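Local coordinates for RegF protein (Neisseria gonorrhoeae, PDB 4HOJ) that binds glutathione and calcium ions and is probably a stringent starvation protein A homologue of the glutathione transferase superfamily, at residues A[179-182]-A[183-187]. Numbering follows the deposited sequence.
Sequences KYAE and RIFQR. With CA (calcium ion), chain E.
The last turns of helix 175-185 carry a calcium site on one side and a hydrophobic seam on another, with Tyr180 meeting Ile184 and Ala181 meeting Phe185 one turn apart. Regular i to i+4 bonds run through them, Ile184 N to Tyr180 O at 3.1 Å and Phe185 N to Ala181 O at 3.0 Å; the next, Gln186 N to Glu182 O, is weak. Ile184 CG1 lies over one face of the Tyr180 ring, 4.0 Å from its centroid, in a CH-pi contact. Phe185 has CG anti to its carbonyl carbon (chi1 -56°), which swings the ring back along the helix: Ala181 O lies 3.1 Å above the ring plane, displaced toward the rim, and CZ reaches Ala181 CB at 3.7 Å. At the edge of this ring comes Glu182 OE2, the carboxylate turned 79° from the ring plane. That oxygen binds the calcium ion at 2.4 Å, together with Leu178 and a water, and OE1 forms a salt bridge to Arg202. A bend at chi3 (-44°) folds the Arg183 guanidinium over Tyr180 CA; its NH2 is hydrogen-bonded to Lys142 O, and Tyr180 OH to Asp153 OD1. Leu160 of helix 151-161 packs on Tyr180, Ala181 and Phe185, the buried face of an amphipathic helix in the all-helical C-terminal domain of the GST fold.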
loop_
_atom_site.group_PDB
_atom_site.type_symbol
_atom_site.label_atom_id
_atom_site.label_comp_id
_atom_site.label_asym_id
_atom_site.label_seq_id
_atom_site.Cartn_x
_atom_site.Cartn_y
_atom_site.Cartn_z
ATOM N N LYS A 179 -22.026 -11.217 12.562
ATOM C CA LYS A 179 -23.301 -10.655 12.112
ATOM C C LYS A 179 -23.034 -9.672 10.971
ATOM O O LYS A 179 -23.733 -9.687 9.944
ATOM C CB LYS A 179 -24.046 -9.978 13.270
ATOM C CG LYS A 179 -25.291 -9.198 12.806
ATOM C CD LYS A 179 -26.231 -8.821 13.927
ATOM C CE LYS A 179 -27.329 -7.900 13.404
ATOM N NZ LYS A 179 -28.490 -7.866 14.319
ATOM N N TYR A 180 -22.024 -8.822 11.149
ATOM C CA TYR A 180 -21.544 -7.975 10.058
ATOM C C TYR A 180 -21.191 -8.769 8.793
ATOM O O TYR A 180 -21.607 -8.380 7.683
ATOM C CB TYR A 180 -20.344 -7.105 10.522
ATOM C CG TYR A 180 -19.430 -6.618 9.413
ATOM C CD1 TYR A 180 -19.693 -5.428 8.712
ATOM C CD2 TYR A 180 -18.297 -7.349 9.059
ATOM C CE1 TYR A 180 -18.857 -4.987 7.716
ATOM C CE2 TYR A 180 -17.472 -6.918 8.067
ATOM C CZ TYR A 180 -17.750 -5.746 7.393
ATOM O OH TYR A 180 -16.897 -5.327 6.398
ATOM N N ALA A 181 -20.447 -9.862 8.939
ATOM C CA ALA A 181 -20.055 -10.618 7.766
ATOM C C ALA A 181 -21.319 -11.092 7.045
ATOM O O ALA A 181 -21.354 -11.025 5.831
ATOM C CB ALA A 181 -19.208 -11.790 8.147
ATOM N N GLU A 182 -22.317 -11.600 7.763
ATOM C CA GLU A 182 -23.576 -12.008 7.108
ATOM C C GLU A 182 -24.265 -10.881 6.316
ATOM O O GLU A 182 -24.822 -11.123 5.222
ATOM C CB GLU A 182 -24.548 -12.657 8.104
ATOM C CG GLU A 182 -24.006 -13.953 8.710
ATOM C CD GLU A 182 -23.487 -14.963 7.682
ATOM O OE1 GLU A 182 -24.165 -15.236 6.652
ATOM O OE2 GLU A 182 -22.373 -15.488 7.908
ATOM N N ARG A 183 -24.217 -9.657 6.815
ATOM C CA ARG A 183 -24.756 -8.538 6.048
ATOM C C ARG A 183 -23.993 -8.327 4.745
ATOM O O ARG A 183 -24.636 -8.104 3.724
ATOM C CB ARG A 183 -24.776 -7.265 6.880
ATOM C CG ARG A 183 -26.012 -7.204 7.775
ATOM C CD ARG A 183 -26.257 -5.796 8.301
ATOM N NE ARG A 183 -25.002 -5.190 8.742
ATOM C CZ ARG A 183 -24.494 -5.349 9.956
ATOM N NH1 ARG A 183 -25.138 -6.075 10.867
ATOM N NH2 ARG A 183 -23.359 -4.772 10.274
ATOM N N ILE A 184 -22.655 -8.399 4.773
ATOM C CA ILE A 184 -21.899 -8.260 3.553
ATOM C C ILE A 184 -22.274 -9.369 2.568
ATOM O O ILE A 184 -22.458 -9.117 1.359
ATOM C CB ILE A 184 -20.401 -8.347 3.855
ATOM C CG1 ILE A 184 -20.019 -7.219 4.810
ATOM C CG2 ILE A 184 -19.579 -8.263 2.536
ATOM C CD1 ILE A 184 -20.384 -5.789 4.300
ATOM N N PHE A 185 -22.416 -10.595 3.074
ATOM C CA PHE A 185 -22.597 -11.734 2.173
ATOM C C PHE A 185 -24.002 -11.750 1.565
ATOM O O PHE A 185 -24.195 -12.432 0.538
ATOM C CB PHE A 185 -22.415 -13.060 2.888
ATOM C CG PHE A 185 -21.080 -13.225 3.593
ATOM C CD1 PHE A 185 -19.897 -12.588 3.145
ATOM C CD2 PHE A 185 -21.022 -14.078 4.702
ATOM C CE1 PHE A 185 -18.689 -12.834 3.851
ATOM C CE2 PHE A 185 -19.840 -14.287 5.380
ATOM C CZ PHE A 185 -18.669 -13.645 4.937
ATOM N N GLN A 186 -24.934 -10.987 2.147
ATOM C CA GLN A 186 -26.254 -10.872 1.561
ATOM C C GLN A 186 -26.295 -9.876 0.418
ATOM O O GLN A 186 -27.311 -9.744 -0.246
ATOM C CB GLN A 186 -27.256 -10.507 2.648
ATOM C CG GLN A 186 -27.436 -11.700 3.584
ATOM C CD GLN A 186 -28.180 -11.404 4.880
ATOM O OE1 GLN A 186 -28.522 -10.249 5.193
ATOM N NE2 GLN A 186 -28.435 -12.467 5.654
ATOM N N ARG A 187 -25.214 -9.133 0.185
ATOM C CA ARG A 187 -25.283 -8.135 -0.874
ATOM C C ARG A 187 -25.340 -8.850 -2.240
ATOM O O ARG A 187 -24.595 -9.794 -2.509
ATOM C CB ARG A 187 -24.074 -7.206 -0.854
ATOM C CG ARG A 187 -23.972 -6.344 0.406
ATOM C CD ARG A 187 -22.764 -5.398 0.375
ATOM N NE ARG A 187 -22.829 -4.407 -0.723
ATOM C CZ ARG A 187 -23.389 -3.218 -0.580
ATOM N NH1 ARG A 187 -23.963 -2.889 0.561
ATOM N NH2 ARG A 187 -23.414 -2.392 -1.604
HETATM CA CA CA E . -20.820 -14.977 9.647
HETATM O O HOH W 1 -19.303 -16.880 9.310
#